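Local coordinates for penicillin-binding protein activator LpoA (PDB 6DR3) that is an outer-membrane lipoprotein that stimulates the transpeptidase activity of penicillin-binding protein 1A in peptidoglycan synthesis, this chain being its amino-terminal domain, at residues 121-132 with 144-155. Sequence-based numbering, arbitrary orientation.
Sequences PSIDLLRALIAQ and NIDATWQALSSM
Helix 123-132 and the 144-153 part of helix 138-153 pack side by side and nearly antiparallel, their axes 9.8 Å apart at closest approach with 162° between their N-to-C directions. The backbones draw together where Pro121, just ahead of helix 123-132, meets Ala151, with CA atoms 4.7 Å apart, and Leu126 lies level with Thr148. Pro121 sets CB against the backbone of Ala151, 3.4 Å from Ala151 O, while its CG meets Ser154 CB. Leu126 supplies the middle of the interface: CD2 rests on Ala151 CB at 3.9 Å, and CD1 touches both Leu152 CD2 and the Met155 methyl CE. Met155, extended beyond CG, meets Leu126 tip to tip and brings the same CE against the Pro121-Ser122 backbone. Further along, Leu129 has CG anti to its carbonyl carbon (chi1 -72°), which carries CD1 past Thr148 and CD2 toward Ala147 CB. Thr148 OG1, 3.5 Å from Leu129 CB, gives its proton to Asn144 O one turn back in its own helix, so the hydroxyl facing the leucine already has a partner, while its methyl CG2 turns to Leu126 CD2. At the far end the buried Asn144 amide clasps the C-terminal turn of helix 123-132: ND2 donates to Leu129 O (3.0 Å) and to Gln132 OE1 (3.1 Å), both acceptors lying near its amide plane, which limits rotation of the group. Gln132 OE1 accepts in its carbonyl plane on a lone pair, while its NE2 donates to Gln111 OE1 and Ala107 O of helix 103-117, linking three successive helices. Leu129 also touches Ile114 of that helix, and Leu152 rests on Trp175 of helix 170-185. The paired antiparallel helices form a helical hairpin of the TPR-like, all-helical amino-terminal domain of LpoA.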
# COMPACT_ATOMS: atom_id res chain seq x y z
N PRO A 121 11.07 -2.70 9.80
CA PRO A 121 10.87 -4.10 9.39
C PRO A 121 10.29 -4.94 10.52
O PRO A 121 10.87 -5.04 11.60
CB PRO A 121 12.28 -4.56 8.99
CG PRO A 121 13.20 -3.63 9.70
CD PRO A 121 12.49 -2.32 9.75
N SER A 122 9.14 -5.55 10.25
CA SER A 122 8.51 -6.48 11.17
C SER A 122 7.60 -7.38 10.36
O SER A 122 7.38 -7.17 9.17
CB SER A 122 7.73 -5.74 12.27
OG SER A 122 6.60 -5.08 11.73
N ILE A 123 7.08 -8.42 11.03
CA ILE A 123 6.17 -9.33 10.34
C ILE A 123 4.89 -8.60 9.94
O ILE A 123 4.27 -8.94 8.92
CB ILE A 123 5.88 -10.56 11.22
CG1 ILE A 123 5.14 -11.63 10.41
CG2 ILE A 123 5.08 -10.16 12.47
CD1 ILE A 123 5.06 -12.98 11.09
N ASP A 124 4.49 -7.60 10.72
CA ASP A 124 3.29 -6.84 10.38
C ASP A 124 3.48 -6.07 9.08
O ASP A 124 2.58 -6.05 8.23
CB ASP A 124 2.95 -5.87 11.52
CG ASP A 124 2.85 -6.57 12.86
OD1 ASP A 124 3.91 -6.95 13.42
OD2 ASP A 124 1.72 -6.74 13.37
N LEU A 125 4.65 -5.45 8.90
CA LEU A 125 4.89 -4.70 7.67
C LEU A 125 4.96 -5.62 6.46
O LEU A 125 4.40 -5.30 5.40
CB LEU A 125 6.19 -3.89 7.79
CG LEU A 125 6.62 -3.13 6.54
CD1 LEU A 125 5.55 -2.13 6.11
CD2 LEU A 125 7.94 -2.43 6.77
N LEU A 126 5.63 -6.76 6.60
CA LEU A 126 5.69 -7.73 5.51
C LEU A 126 4.30 -8.17 5.09
O LEU A 126 3.97 -8.20 3.90
CB LEU A 126 6.55 -8.93 5.92
CG LEU A 126 8.03 -8.62 6.18
CD1 LEU A 126 8.74 -9.84 6.75
CD2 LEU A 126 8.73 -8.15 4.92
N ARG A 127 3.45 -8.51 6.07
CA ARG A 127 2.10 -8.94 5.76
C ARG A 127 1.32 -7.85 5.05
O ARG A 127 0.53 -8.13 4.14
CB ARG A 127 1.37 -9.36 7.04
CG ARG A 127 1.84 -10.68 7.63
CD ARG A 127 0.92 -11.13 8.76
NE ARG A 127 1.18 -12.50 9.20
CZ ARG A 127 1.66 -12.85 10.39
NH1 ARG A 127 1.94 -11.95 11.32
NH2 ARG A 127 1.86 -14.14 10.66
N ALA A 128 1.52 -6.59 5.44
CA ALA A 128 0.80 -5.49 4.80
C ALA A 128 1.25 -5.31 3.36
O ALA A 128 0.43 -5.13 2.46
CB ALA A 128 1.00 -4.20 5.60
N LEU A 129 2.57 -5.34 3.13
CA LEU A 129 3.07 -5.26 1.76
C LEU A 129 2.57 -6.43 0.92
O LEU A 129 2.20 -6.25 -0.24
CB LEU A 129 4.60 -5.23 1.78
CG LEU A 129 5.24 -3.94 2.28
CD1 LEU A 129 6.69 -4.18 2.65
CD2 LEU A 129 5.13 -2.85 1.23
N ILE A 130 2.56 -7.63 1.51
CA ILE A 130 2.14 -8.82 0.77
C ILE A 130 0.65 -8.76 0.47
O ILE A 130 0.21 -9.15 -0.62
CB ILE A 130 2.52 -10.09 1.55
CG1 ILE A 130 4.04 -10.25 1.57
CG2 ILE A 130 1.86 -11.33 0.95
CD1 ILE A 130 4.54 -11.27 2.56
N ALA A 131 -0.15 -8.27 1.42
CA ALA A 131 -1.59 -8.17 1.19
C ALA A 131 -1.91 -7.12 0.13
O ALA A 131 -2.91 -7.25 -0.59
CB ALA A 131 -2.31 -7.85 2.49
N GLN A 132 -1.09 -6.07 0.03
CA GLN A 132 -1.36 -4.99 -0.92
C GLN A 132 -0.92 -5.35 -2.34
O GLN A 132 -1.57 -4.92 -3.30
CB GLN A 132 -0.64 -3.72 -0.48
CG GLN A 132 -0.99 -2.48 -1.30
CD GLN A 132 0.02 -1.36 -1.11
OE1 GLN A 132 1.23 -1.58 -1.25
NE2 GLN A 132 -0.46 -0.16 -0.80
N ASN A 144 6.43 -1.74 -4.46
CA ASN A 144 6.04 -2.58 -3.33
C ASN A 144 7.02 -3.73 -3.13
O ASN A 144 7.43 -4.02 -2.00
CB ASN A 144 4.62 -3.11 -3.56
CG ASN A 144 4.22 -4.19 -2.57
OD1 ASN A 144 4.73 -5.31 -2.62
ND2 ASN A 144 3.29 -3.86 -1.68
N ILE A 145 7.42 -4.39 -4.22
CA ILE A 145 8.35 -5.50 -4.13
C ILE A 145 9.68 -5.04 -3.53
O ILE A 145 10.26 -5.71 -2.67
CB ILE A 145 8.54 -6.15 -5.52
CG1 ILE A 145 7.26 -6.89 -5.91
CG2 ILE A 145 9.74 -7.09 -5.54
CD1 ILE A 145 7.20 -7.30 -7.36
N ASP A 146 10.18 -3.89 -3.98
CA ASP A 146 11.46 -3.39 -3.49
C ASP A 146 11.39 -3.02 -2.01
O ASP A 146 12.38 -3.19 -1.29
CB ASP A 146 11.92 -2.20 -4.32
CG ASP A 146 12.29 -2.59 -5.73
OD1 ASP A 146 12.40 -3.81 -6.01
OD2 ASP A 146 12.47 -1.69 -6.57
N ALA A 147 10.25 -2.50 -1.56
CA ALA A 147 10.08 -2.23 -0.14
C ALA A 147 10.04 -3.52 0.66
O ALA A 147 10.61 -3.60 1.76
CB ALA A 147 8.81 -1.41 0.10
N THR A 148 9.38 -4.55 0.13
CA THR A 148 9.40 -5.85 0.79
C THR A 148 10.82 -6.37 0.94
O THR A 148 11.19 -6.91 1.99
CB THR A 148 8.55 -6.86 -0.00
OG1 THR A 148 7.23 -6.34 -0.20
CG2 THR A 148 8.46 -8.19 0.74
N TRP A 149 11.65 -6.19 -0.09
CA TRP A 149 13.02 -6.69 -0.01
C TRP A 149 13.85 -5.90 0.99
O TRP A 149 14.63 -6.48 1.75
CB TRP A 149 13.69 -6.66 -1.38
CG TRP A 149 15.07 -7.22 -1.29
CD1 TRP A 149 16.25 -6.55 -1.49
CD2 TRP A 149 15.42 -8.55 -0.92
NE1 TRP A 149 17.31 -7.40 -1.28
CE2 TRP A 149 16.83 -8.64 -0.93
CE3 TRP A 149 14.68 -9.70 -0.59
CZ2 TRP A 149 17.51 -9.81 -0.62
CZ3 TRP A 149 15.36 -10.86 -0.29
CH2 TRP A 149 16.76 -10.91 -0.31
N GLN A 150 13.71 -4.57 1.01
CA GLN A 150 14.48 -3.79 1.98
C GLN A 150 14.15 -4.22 3.40
O GLN A 150 15.05 -4.33 4.24
CB GLN A 150 14.21 -2.29 1.81
CG GLN A 150 14.89 -1.45 2.90
CD GLN A 150 14.87 0.04 2.62
OE1 GLN A 150 14.36 0.82 3.43
NE2 GLN A 150 15.44 0.44 1.49
N ALA A 151 12.87 -4.47 3.69
CA ALA A 151 12.50 -4.92 5.02
C ALA A 151 13.14 -6.26 5.35
O ALA A 151 13.61 -6.48 6.47
CB ALA A 151 10.97 -5.02 5.14
N LEU A 152 13.18 -7.17 4.37
CA LEU A 152 13.80 -8.48 4.59
C LEU A 152 15.30 -8.35 4.80
O LEU A 152 15.86 -8.91 5.75
CB LEU A 152 13.49 -9.39 3.41
CG LEU A 152 12.02 -9.78 3.27
CD1 LEU A 152 11.72 -10.29 1.87
CD2 LEU A 152 11.64 -10.82 4.32
N SER A 153 15.98 -7.60 3.92
CA SER A 153 17.43 -7.50 3.99
C SER A 153 17.91 -6.60 5.13
O SER A 153 19.10 -6.61 5.44
CB SER A 153 17.99 -6.98 2.67
OG SER A 153 17.43 -5.72 2.33
N SER A 154 17.01 -5.84 5.75
CA SER A 154 17.37 -5.04 6.92
C SER A 154 17.37 -5.85 8.20
O SER A 154 17.86 -5.36 9.23
CB SER A 154 16.39 -3.87 7.07
OG SER A 154 16.63 -2.88 6.09
N MET A 155 16.86 -7.08 8.18
CA MET A 155 16.87 -7.93 9.36
C MET A 155 18.20 -8.66 9.47
O MET A 155 18.95 -8.82 8.50
CB MET A 155 15.73 -8.95 9.31
CG MET A 155 14.34 -8.35 9.29
SD MET A 155 13.10 -9.65 9.37
CE MET A 155 11.59 -8.70 9.25